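Local coordinates for 182aa long hypothetical protein (Pyrococcus horikoshii, PDB 2GAN), which is of unconfirmed function but probably transfers acetyl groups, as a putative acetyltransferase of the GNAT family, at residues P10-M21 and Y54-S63; I79-K87 and L127-L138. All coordinates share one frame; numbering follows the deposited sequence.

Contact 1 of 2, residues P10-M21 and Y54-S63; sequences PSTVKDELLELM and YEPFLKFRLS. With SO4 (sulfate ion), chain D.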
loop_
_atom_site.group_PDB
_atom_site.type_symbol
_atom_site.label_atom_id
_atom_site.label_comp_id
_atom_site.label_asym_id
_atom_site.label_seq_id
_atom_site.Cartn_x
_atom_site.Cartn_y
_atom_site.Cartn_z
ATOM N N PRO A 10 -21.351 -13.203 15.875
ATOM C CA PRO A 10 -19.958 -12.923 15.530
ATOM C C PRO A 10 -18.908 -13.443 16.506
ATOM O O PRO A 10 -17.827 -13.857 16.085
ATOM C CB PRO A 10 -19.941 -11.404 15.399
ATOM C CG PRO A 10 -21.311 -11.127 14.819
ATOM C CD PRO A 10 -22.180 -11.996 15.695
ATOM N N SER A 11 -19.212 -13.449 17.801
ATOM C CA SER A 11 -18.218 -13.916 18.764
ATOM C C SER A 11 -17.885 -15.410 18.646
ATOM O O SER A 11 -16.802 -15.834 19.046
ATOM C CB SER A 11 -18.670 -13.593 20.196
ATOM O OG SER A 11 -19.766 -14.412 20.568
ATOM N N THR A 12 -18.790 -16.203 18.078
ATOM C CA THR A 12 -18.558 -17.641 17.952
ATOM C C THR A 12 -17.517 -18.061 16.906
ATOM O O THR A 12 -17.202 -19.243 16.794
ATOM C CB THR A 12 -19.878 -18.408 17.668
ATOM O OG1 THR A 12 -20.478 -17.929 16.451
ATOM C CG2 THR A 12 -20.853 -18.221 18.824
ATOM N N VAL A 13 -16.982 -17.117 16.139
ATOM C CA VAL A 13 -15.970 -17.469 15.143
ATOM C C VAL A 13 -14.655 -16.741 15.405
ATOM O O VAL A 13 -13.799 -16.643 14.527
ATOM C CB VAL A 13 -16.442 -17.152 13.708
ATOM C CG1 VAL A 13 -17.610 -18.053 13.335
ATOM C CG2 VAL A 13 -16.847 -15.691 13.593
ATOM N N LYS A 14 -14.491 -16.255 16.631
ATOM C CA LYS A 14 -13.291 -15.519 17.007
ATOM C C LYS A 14 -11.988 -16.270 16.711
ATOM O O LYS A 14 -11.052 -15.710 16.136
ATOM C CB LYS A 14 -13.365 -15.147 18.492
ATOM C CG LYS A 14 -12.243 -14.238 18.971
ATOM C CD LYS A 14 -11.123 -15.035 19.598
ATOM C CE LYS A 14 -11.592 -15.699 20.883
ATOM N NZ LYS A 14 -10.532 -16.580 21.446
ATOM N N ASP A 15 -11.933 -17.538 17.098
ATOM C CA ASP A 15 -10.738 -18.344 16.886
ATOM C C ASP A 15 -10.384 -18.477 15.410
ATOM O O ASP A 15 -9.224 -18.283 15.014
ATOM C CB ASP A 15 -10.921 -19.720 17.523
ATOM C CG ASP A 15 -11.063 -19.635 19.038
ATOM O OD1 ASP A 15 -10.380 -18.779 19.639
ATOM O OD2 ASP A 15 -11.841 -20.419 19.616
ATOM N N GLU A 16 -11.380 -18.801 14.594
ATOM C CA GLU A 16 -11.155 -18.943 13.160
ATOM C C GLU A 16 -10.719 -17.607 12.559
ATOM O O GLU A 16 -9.835 -17.566 11.711
ATOM C CB GLU A 16 -12.418 -19.455 12.451
ATOM C CG GLU A 16 -12.173 -19.675 10.957
ATOM C CD GLU A 16 -13.238 -20.517 10.276
ATOM O OE1 GLU A 16 -14.304 -20.770 10.880
ATOM O OE2 GLU A 16 -13.007 -20.911 9.117
ATOM N N LEU A 17 -11.341 -16.519 13.007
ATOM C CA LEU A 17 -11.003 -15.185 12.520
ATOM C C LEU A 17 -9.596 -14.770 12.969
ATOM O O LEU A 17 -8.813 -14.224 12.186
ATOM C CB LEU A 17 -12.030 -14.156 13.010
ATOM C CG LEU A 17 -13.413 -14.179 12.344
ATOM C CD1 LEU A 17 -14.378 -13.259 13.088
ATOM C CD2 LEU A 17 -13.284 -13.736 10.884
ATOM N N LEU A 18 -9.275 -15.039 14.229
ATOM C CA LEU A 18 -7.961 -14.699 14.763
ATOM C C LEU A 18 -6.844 -15.250 13.874
ATOM O O LEU A 18 -5.903 -14.532 13.519
ATOM C CB LEU A 18 -7.810 -15.267 16.177
ATOM C CG LEU A 18 -6.586 -14.816 16.977
ATOM C CD1 LEU A 18 -6.639 -13.313 17.184
ATOM C CD2 LEU A 18 -6.572 -15.525 18.320
ATOM N N GLU A 19 -6.960 -16.527 13.514
ATOM C CA GLU A 19 -5.964 -17.204 12.685
ATOM C C GLU A 19 -5.941 -16.647 11.258
ATOM O O GLU A 19 -4.885 -16.581 10.620
ATOM C CB GLU A 19 -6.239 -18.719 12.689
ATOM C CG GLU A 19 -5.225 -19.578 11.924
ATOM C CD GLU A 19 -5.216 -21.030 12.393
ATOM O OE1 GLU A 19 -6.265 -21.511 12.875
ATOM O OE2 GLU A 19 -4.161 -21.695 12.271
ATOM N N LEU A 20 -7.104 -16.249 10.755
ATOM C CA LEU A 20 -7.172 -15.667 9.417
ATOM C C LEU A 20 -6.434 -14.319 9.459
ATOM O O LEU A 20 -5.634 -14.004 8.572
ATOM C CB LEU A 20 -8.636 -15.461 8.991
ATOM C CG LEU A 20 -8.909 -14.574 7.761
ATOM C CD1 LEU A 20 -8.082 -15.051 6.578
ATOM C CD2 LEU A 20 -10.395 -14.601 7.413
HETATM N N MSE A 21 -6.676 -13.535 10.505
HETATM C CA MSE A 21 -6.021 -12.240 10.619
HETATM C C MSE A 21 -4.508 -12.364 10.784
HETATM O O MSE A 21 -3.758 -11.485 10.350
HETATM C CB MSE A 21 -6.627 -11.431 11.776
HETATM C CG MSE A 21 -8.092 -11.056 11.546
HETATM SE SE MSE A 21 -8.351 -10.082 9.869
HETATM C CE MSE A 21 -8.377 -8.299 10.582
ATOM N N TYR A 54 -3.749 -8.548 19.718
ATOM C CA TYR A 54 -4.889 -8.342 18.822
ATOM C C TYR A 54 -6.178 -9.011 19.299
ATOM O O TYR A 54 -7.274 -8.504 19.064
ATOM C CB TYR A 54 -4.538 -8.840 17.416
ATOM C CG TYR A 54 -5.618 -8.618 16.377
ATOM C CD1 TYR A 54 -6.531 -9.627 16.061
ATOM C CD2 TYR A 54 -5.727 -7.401 15.704
ATOM C CE1 TYR A 54 -7.520 -9.428 15.101
ATOM C CE2 TYR A 54 -6.716 -7.196 14.740
ATOM C CZ TYR A 54 -7.605 -8.206 14.445
ATOM O OH TYR A 54 -8.588 -7.996 13.505
ATOM N N GLU A 55 -6.038 -10.148 19.971
ATOM C CA GLU A 55 -7.178 -10.899 20.481
ATOM C C GLU A 55 -8.140 -10.011 21.272
ATOM O O GLU A 55 -9.343 -10.039 21.040
ATOM C CB GLU A 55 -6.662 -12.062 21.340
ATOM C CG GLU A 55 -7.681 -13.123 21.746
ATOM C CD GLU A 55 -8.608 -12.662 22.847
ATOM O OE1 GLU A 55 -8.134 -11.957 23.769
ATOM O OE2 GLU A 55 -9.804 -13.024 22.807
ATOM N N PRO A 56 -7.625 -9.196 22.205
ATOM C CA PRO A 56 -8.523 -8.332 22.984
ATOM C C PRO A 56 -9.338 -7.377 22.091
ATOM O O PRO A 56 -10.528 -7.166 22.318
ATOM C CB PRO A 56 -7.563 -7.591 23.918
ATOM C CG PRO A 56 -6.432 -8.583 24.081
ATOM C CD PRO A 56 -6.235 -9.051 22.669
ATOM N N PHE A 57 -8.690 -6.818 21.071
ATOM C CA PHE A 57 -9.337 -5.904 20.132
ATOM C C PHE A 57 -10.475 -6.618 19.389
ATOM O O PHE A 57 -11.593 -6.121 19.324
ATOM C CB PHE A 57 -8.289 -5.378 19.135
ATOM C CG PHE A 57 -8.809 -4.330 18.179
ATOM C CD1 PHE A 57 -9.385 -3.150 18.653
ATOM C CD2 PHE A 57 -8.708 -4.520 16.798
ATOM C CE1 PHE A 57 -9.854 -2.173 17.767
ATOM C CE2 PHE A 57 -9.172 -3.551 15.905
ATOM C CZ PHE A 57 -9.747 -2.374 16.392
ATOM N N LEU A 58 -10.181 -7.792 18.842
ATOM C CA LEU A 58 -11.167 -8.577 18.107
ATOM C C LEU A 58 -12.337 -8.981 19.004
ATOM O O LEU A 58 -13.505 -8.869 18.617
ATOM C CB LEU A 58 -10.504 -9.837 17.523
ATOM C CG LEU A 58 -11.329 -10.864 16.732
ATOM C CD1 LEU A 58 -11.935 -10.237 15.477
ATOM C CD2 LEU A 58 -10.436 -12.030 16.356
ATOM N N LYS A 59 -12.025 -9.452 20.208
ATOM C CA LYS A 59 -13.072 -9.878 21.131
ATOM C C LYS A 59 -14.080 -8.744 21.302
ATOM O O LYS A 59 -15.289 -8.957 21.196
ATOM C CB LYS A 59 -12.474 -10.259 22.490
ATOM C CG LYS A 59 -13.457 -10.950 23.421
ATOM C CD LYS A 59 -12.771 -11.481 24.673
ATOM C CE LYS A 59 -13.760 -12.228 25.564
ATOM N NZ LYS A 59 -13.106 -12.790 26.788
ATOM N N PHE A 60 -13.575 -7.540 21.555
ATOM C CA PHE A 60 -14.436 -6.383 21.725
ATOM C C PHE A 60 -15.275 -6.058 20.495
ATOM O O PHE A 60 -16.478 -5.840 20.604
ATOM C CB PHE A 60 -13.616 -5.149 22.119
ATOM C CG PHE A 60 -14.354 -3.844 21.930
ATOM C CD1 PHE A 60 -14.129 -3.057 20.798
ATOM C CD2 PHE A 60 -15.290 -3.416 22.872
ATOM C CE1 PHE A 60 -14.824 -1.868 20.604
ATOM C CE2 PHE A 60 -15.996 -2.227 22.693
ATOM C CZ PHE A 60 -15.762 -1.451 21.555
ATOM N N ARG A 61 -14.646 -6.018 19.324
ATOM C CA ARG A 61 -15.373 -5.681 18.104
ATOM C C ARG A 61 -16.480 -6.669 17.780
ATOM O O ARG A 61 -17.572 -6.279 17.373
ATOM C CB ARG A 61 -14.415 -5.616 16.921
ATOM C CG ARG A 61 -13.301 -4.623 17.085
ATOM C CD ARG A 61 -12.480 -4.605 15.823
ATOM N NE ARG A 61 -12.700 -3.397 15.037
ATOM C CZ ARG A 61 -12.279 -3.250 13.784
ATOM N NH1 ARG A 61 -11.630 -4.237 13.189
ATOM N NH2 ARG A 61 -12.490 -2.116 13.137
ATOM N N LEU A 62 -16.176 -7.952 17.939
ATOM C CA LEU A 62 -17.125 -9.016 17.668
ATOM C C LEU A 62 -18.307 -8.933 18.632
ATOM O O LEU A 62 -19.441 -9.209 18.249
ATOM C CB LEU A 62 -16.429 -10.373 17.811
ATOM C CG LEU A 62 -16.018 -11.245 16.607
ATOM C CD1 LEU A 62 -16.010 -10.487 15.291
ATOM C CD2 LEU A 62 -14.664 -11.848 16.913
ATOM N N SER A 63 -18.046 -8.541 19.877
ATOM C CA SER A 63 -19.110 -8.445 20.883
ATOM C C SER A 63 -19.953 -7.169 20.856
ATOM O O SER A 63 -21.181 -7.222 20.949
ATOM C CB SER A 63 -18.518 -8.591 22.289
ATOM O OG SER A 63 -17.940 -9.867 22.466
HETATM S S SO4 D . -10.413 -2.454 10.228
HETATM O O1 SO4 D . -9.768 -3.360 9.257
HETATM O O2 SO4 D . -10.724 -1.156 9.587
HETATM O O3 SO4 D . -9.486 -2.239 11.354
HETATM O O4 SO4 D . -11.664 -3.058 10.711
#

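Contact 2 of 2, residues I79-K87 and L127-L138; sequences IGTIALVYK and LLEFAVKRLRSL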
loop_
_atom_site.group_PDB
_atom_site.type_symbol
_atom_site.label_atom_id
_atom_site.label_comp_id
_atom_site.label_asym_id
_atom_site.label_seq_id
_atom_site.Cartn_x
_atom_site.Cartn_y
_atom_site.Cartn_z
ATOM N N ILE A 79 -13.076 -17.560 4.299
ATOM C CA ILE A 79 -11.942 -17.092 3.497
ATOM C C ILE A 79 -12.107 -15.617 3.117
ATOM O O ILE A 79 -11.413 -15.114 2.231
ATOM C CB ILE A 79 -11.744 -17.922 2.194
ATOM C CG1 ILE A 79 -13.001 -17.862 1.323
ATOM C CG2 ILE A 79 -11.413 -19.369 2.534
ATOM C CD1 ILE A 79 -12.866 -18.661 0.035
ATOM N N GLY A 80 -13.029 -14.933 3.793
ATOM C CA GLY A 80 -13.267 -13.522 3.536
ATOM C C GLY A 80 -14.191 -12.952 4.593
ATOM O O GLY A 80 -15.071 -13.651 5.080
ATOM N N THR A 81 -14.006 -11.690 4.960
ATOM C CA THR A 81 -14.866 -11.079 5.979
ATOM C C THR A 81 -15.192 -9.632 5.658
ATOM O O THR A 81 -14.465 -8.968 4.917
ATOM C CB THR A 81 -14.187 -11.024 7.366
ATOM O OG1 THR A 81 -13.152 -10.029 7.327
ATOM C CG2 THR A 81 -13.598 -12.352 7.743
ATOM N N ILE A 82 -16.286 -9.153 6.245
ATOM C CA ILE A 82 -16.701 -7.767 6.103
ATOM C C ILE A 82 -17.767 -7.476 7.167
ATOM O O ILE A 82 -18.708 -8.249 7.358
ATOM C CB ILE A 82 -17.234 -7.460 4.683
ATOM C CG1 ILE A 82 -17.232 -5.941 4.466
ATOM C CG2 ILE A 82 -18.621 -8.057 4.492
ATOM C CD1 ILE A 82 -17.420 -5.503 3.002
ATOM N N ALA A 83 -17.586 -6.359 7.860
ATOM C CA ALA A 83 -18.462 -5.950 8.946
ATOM C C ALA A 83 -19.137 -4.610 8.719
ATOM O O ALA A 83 -18.572 -3.714 8.092
ATOM C CB ALA A 83 -17.654 -5.891 10.248
ATOM N N LEU A 84 -20.346 -4.472 9.253
ATOM C CA LEU A 84 -21.097 -3.226 9.138
ATOM C C LEU A 84 -21.395 -2.641 10.507
ATOM O O LEU A 84 -21.764 -3.368 11.435
ATOM C CB LEU A 84 -22.419 -3.475 8.439
ATOM C CG LEU A 84 -22.239 -4.161 7.091
ATOM C CD1 LEU A 84 -23.615 -4.405 6.479
ATOM C CD2 LEU A 84 -21.363 -3.301 6.190
ATOM N N VAL A 85 -21.234 -1.329 10.626
ATOM C CA VAL A 85 -21.530 -0.633 11.865
ATOM C C VAL A 85 -22.470 0.499 11.504
ATOM O O VAL A 85 -22.121 1.368 10.705
ATOM C CB VAL A 85 -20.262 -0.050 12.547
ATOM C CG1 VAL A 85 -20.659 0.760 13.769
ATOM C CG2 VAL A 85 -19.331 -1.187 12.975
ATOM N N TYR A 86 -23.670 0.476 12.077
ATOM C CA TYR A 86 -24.665 1.506 11.782
ATOM C C TYR A 86 -25.639 1.824 12.931
ATOM O O TYR A 86 -26.417 2.769 12.827
ATOM C CB TYR A 86 -25.445 1.096 10.526
ATOM C CG TYR A 86 -26.174 -0.218 10.676
ATOM C CD1 TYR A 86 -27.437 -0.275 11.273
ATOM C CD2 TYR A 86 -25.580 -1.414 10.266
ATOM C CE1 TYR A 86 -28.089 -1.495 11.461
ATOM C CE2 TYR A 86 -26.223 -2.638 10.448
ATOM C CZ TYR A 86 -27.473 -2.671 11.046
ATOM O OH TYR A 86 -28.106 -3.875 11.226
ATOM N N LYS A 87 -25.594 1.058 14.022
ATOM C CA LYS A 87 -26.492 1.306 15.156
ATOM C C LYS A 87 -25.958 2.367 16.113
ATOM O O LYS A 87 -25.083 2.093 16.936
ATOM C CB LYS A 87 -26.742 0.034 15.961
ATOM C CG LYS A 87 -27.418 -1.080 15.204
ATOM C CD LYS A 87 -27.697 -2.255 16.126
ATOM C CE LYS A 87 -28.021 -3.511 15.333
ATOM N NZ LYS A 87 -29.144 -3.321 14.384
ATOM N N LEU A 127 -18.040 -9.388 -1.563
ATOM C CA LEU A 127 -18.261 -8.945 -0.202
ATOM C C LEU A 127 -18.601 -7.458 -0.186
ATOM O O LEU A 127 -19.675 -7.074 0.278
ATOM C CB LEU A 127 -17.023 -9.229 0.659
ATOM C CG LEU A 127 -16.852 -10.696 1.083
ATOM C CD1 LEU A 127 -15.554 -10.871 1.850
ATOM C CD2 LEU A 127 -18.037 -11.104 1.956
ATOM N N LEU A 128 -17.711 -6.628 -0.725
ATOM C CA LEU A 128 -17.923 -5.179 -0.742
ATOM C C LEU A 128 -19.282 -4.806 -1.341
ATOM O O LEU A 128 -20.042 -4.042 -0.739
ATOM C CB LEU A 128 -16.792 -4.483 -1.508
ATOM C CG LEU A 128 -16.678 -2.957 -1.390
ATOM C CD1 LEU A 128 -16.613 -2.536 0.081
ATOM C CD2 LEU A 128 -15.433 -2.492 -2.127
ATOM N N GLU A 129 -19.591 -5.349 -2.518
ATOM C CA GLU A 129 -20.870 -5.079 -3.166
ATOM C C GLU A 129 -22.016 -5.435 -2.225
ATOM O O GLU A 129 -22.971 -4.676 -2.071
ATOM C CB GLU A 129 -21.001 -5.890 -4.460
ATOM C CG GLU A 129 -22.408 -5.864 -5.057
ATOM C CD GLU A 129 -22.540 -6.723 -6.307
ATOM O OE1 GLU A 129 -22.223 -7.938 -6.241
ATOM O OE2 GLU A 129 -22.969 -6.176 -7.354
ATOM N N PHE A 130 -21.930 -6.600 -1.600
ATOM C CA PHE A 130 -22.979 -7.012 -0.675
ATOM C C PHE A 130 -23.111 -6.002 0.469
ATOM O O PHE A 130 -24.211 -5.592 0.812
ATOM C CB PHE A 130 -22.670 -8.400 -0.112
ATOM C CG PHE A 130 -23.741 -8.947 0.783
ATOM C CD1 PHE A 130 -23.779 -8.611 2.129
ATOM C CD2 PHE A 130 -24.721 -9.796 0.279
ATOM C CE1 PHE A 130 -24.772 -9.118 2.965
ATOM C CE2 PHE A 130 -25.720 -10.308 1.107
ATOM C CZ PHE A 130 -25.743 -9.964 2.454
ATOM N N ALA A 131 -21.975 -5.592 1.032
ATOM C CA ALA A 131 -21.939 -4.649 2.142
ATOM C C ALA A 131 -22.503 -3.282 1.781
ATOM O O ALA A 131 -23.259 -2.690 2.549
ATOM C CB ALA A 131 -20.511 -4.501 2.656
ATOM N N VAL A 132 -22.121 -2.768 0.622
ATOM C CA VAL A 132 -22.613 -1.477 0.206
ATOM C C VAL A 132 -24.130 -1.524 0.060
ATOM O O VAL A 132 -24.836 -0.620 0.531
ATOM C CB VAL A 132 -21.965 -1.052 -1.114
ATOM C CG1 VAL A 132 -22.697 0.139 -1.692
ATOM C CG2 VAL A 132 -20.495 -0.713 -0.871
ATOM N N LYS A 133 -24.644 -2.578 -0.573
ATOM C CA LYS A 133 -26.097 -2.703 -0.750
ATOM C C LYS A 133 -26.836 -2.917 0.570
ATOM O O LYS A 133 -27.915 -2.358 0.780
ATOM C CB LYS A 133 -26.431 -3.836 -1.726
ATOM C CG LYS A 133 -26.469 -3.370 -3.177
ATOM C CD LYS A 133 -26.566 -4.524 -4.168
ATOM C CE LYS A 133 -26.376 -4.017 -5.595
ATOM N NZ LYS A 133 -26.064 -5.124 -6.542
ATOM N N ARG A 134 -26.262 -3.715 1.462
ATOM C CA ARG A 134 -26.906 -3.951 2.741
ATOM C C ARG A 134 -27.100 -2.608 3.445
ATOM O O ARG A 134 -28.197 -2.290 3.892
ATOM C CB ARG A 134 -26.058 -4.889 3.597
ATOM C CG ARG A 134 -26.559 -5.071 5.021
ATOM C CD ARG A 134 -27.978 -5.604 5.066
ATOM N NE ARG A 134 -28.414 -5.749 6.452
ATOM C CZ ARG A 134 -29.649 -6.058 6.824
ATOM N NH1 ARG A 134 -30.592 -6.257 5.917
ATOM N NH2 ARG A 134 -29.943 -6.160 8.107
ATOM N N LEU A 135 -26.039 -1.813 3.527
ATOM C CA LEU A 135 -26.143 -0.515 4.174
ATOM C C LEU A 135 -27.202 0.347 3.497
ATOM O O LEU A 135 -28.044 0.939 4.169
ATOM C CB LEU A 135 -24.794 0.200 4.168
ATOM C CG LEU A 135 -23.796 -0.338 5.199
ATOM C CD1 LEU A 135 -22.498 0.411 5.050
ATOM C CD2 LEU A 135 -24.350 -0.177 6.621
ATOM N N ARG A 136 -27.166 0.404 2.168
ATOM C CA ARG A 136 -28.145 1.182 1.421
ATOM C C ARG A 136 -29.571 0.765 1.774
ATOM O O ARG A 136 -30.425 1.607 2.029
ATOM C CB ARG A 136 -27.913 1.034 -0.091
ATOM C CG ARG A 136 -26.838 1.965 -0.631
ATOM C CD ARG A 136 -26.538 1.703 -2.098
ATOM N NE ARG A 136 -27.721 1.797 -2.956
ATOM C CZ ARG A 136 -28.294 2.936 -3.348
ATOM N NH1 ARG A 136 -27.803 4.108 -2.963
ATOM N NH2 ARG A 136 -29.360 2.897 -4.137
ATOM N N SER A 137 -29.824 -0.535 1.811
ATOM C CA SER A 137 -31.161 -1.013 2.131
ATOM C C SER A 137 -31.557 -0.602 3.542
ATOM O O SER A 137 -32.709 -0.755 3.933
ATOM C CB SER A 137 -31.218 -2.533 2.022
ATOM O OG SER A 137 -30.530 -3.122 3.107
ATOM N N LEU A 138 -30.594 -0.099 4.312
ATOM C CA LEU A 138 -30.852 0.340 5.680
ATOM C C LEU A 138 -30.944 1.865 5.716
ATOM O O LEU A 138 -31.048 2.462 6.787
ATOM C CB LEU A 138 -29.731 -0.136 6.624
ATOM C CG LEU A 138 -29.513 -1.645 6.818
ATOM C CD1 LEU A 138 -28.418 -1.894 7.868
ATOM C CD2 LEU A 138 -30.807 -2.295 7.263
#

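Contact 1 of 2, residues P10-M21 and Y54-S63
Pro10 and Leu62 meet where the chain enters the first of two helices, 14-27 and 47-65, which pack together on one face of the central sheet of this GNAT-type fold. The short helical segments run 130° apart at an axis distance of 10.7 Å. Pro10 O faces Leu62 CG at 3.2 Å, while the proline CB rests 4.0 Å from Leu62 CD1. Lys14 is next. With CG anti to the backbone N (chi1 -173°) and the chain bent at chi2 and chi3, its CB and CG lie against the CD2 methyls of Leu62 and Leu58, and its NZ reaches two carboxylates: Asp15 OD1, met from the syn side but 29° out of the carboxylate plane, at 2.9 Å, and Glu55 OE2, a long salt bridge at 3.9 Å. With an alanine here, Glu55 would probably lose its partner across the helices, Asp15 its salt bridge, and the two leucine methyls part of their aliphatic cover. One turn on, Leu17 CD1 meets Leu62 CD1 at 3.9 Å, and Leu17 also touches Phe111 of strand 106-114. Leu18 runs past Tyr54 in the opposite direction, placing its CD1 at the ring edge, near the ring plane, and touching Leu58 CD2 too. Selenomethionine Met21, bent at chi2 and chi3, crosses Tyr54 at about a right angle, its CG 3.7 Å from the phenol OH. Farther along helix 47-65, Arg61 NH1 and NH2 both donate to O4 of a sulfate, probably from the crystallisation liquor and also held by Phe111 N, each at 2.7 Å at the guanidinium edge.

Contact 2 of 2, residues I79-K87 and L127-L138
Ile82 turns CG1 anti to its backbone N (chi1 -162°), and with the chain extended beyond it CD1 reaches Ala131 CB. The separation is 3.3 Å, closer than two methyl carbons normally sit, so little slack remains between strand and helix at this point. Tyr86 takes a different first torsion: its CG sits between the backbone N and the carbonyl carbon (chi1 60°), and this swings the ring over Leu138. The leucine CD1 lies over the centre of one face, 3.4 Å from the centroid, in a CH-pi contact, while Leu135 CD2 approaches the same ring obliquely. Between these two ends Leu84 splits its branches: CD2 drops between Ala131 CB and Leu135 CG, and CD1 meets Arg134 CG at 3.4 Å.

The axes run only 16° from parallel and 8.9 Å apart, the layering of helix 123-137 on strand 78-85 in the alpha/beta GNAT fold. At the start of the strand, Ile79 and Gly80 form a classic beta bulge opposite Tyr72. Leu127 CD1 settles on the backbone there, 3.6 Å from Thr81 N, a place where the missing side chain of Gly80 lets it come close; a CB would probably crowd it. Leu127 CD2 meets Ile82 CG2 at 4.0 Å, the two side chains lying alongside and pointing opposite ways.

Polar groups gather at the far end. Arg134 forms a salt bridge through NH2 with Glu68 OE1, which also accepts a hydrogen bond from Tyr86 OH, and one face of its guanidinium is covered by Leu138 CD2. On the outer side of the helix, Val132 packs on Phe176 of the second subunit.

In the fold
Helix 123-137 (contact 2) and helix 14-27 (contact 1) lie on opposite faces of strand 78-85, the contact centres about 18 Å apart. The evidence is Thr81: its side chain points away from helix 123-137, and its CG2 comes within 3.4 Å of Leu17 CD2, so the sheet is sandwiched between the two helical layers. Contact 2, a strand against a helix, is the more buried, with none of its touching residues exposed; it is almost wholly hydrocarbon until the Arg134-Glu68 group at its edge. Contact 1 joins two helices, is only partly buried, and includes a charged network near its surface beside leucine packing. Neither has a hydrogen bond between its two segments.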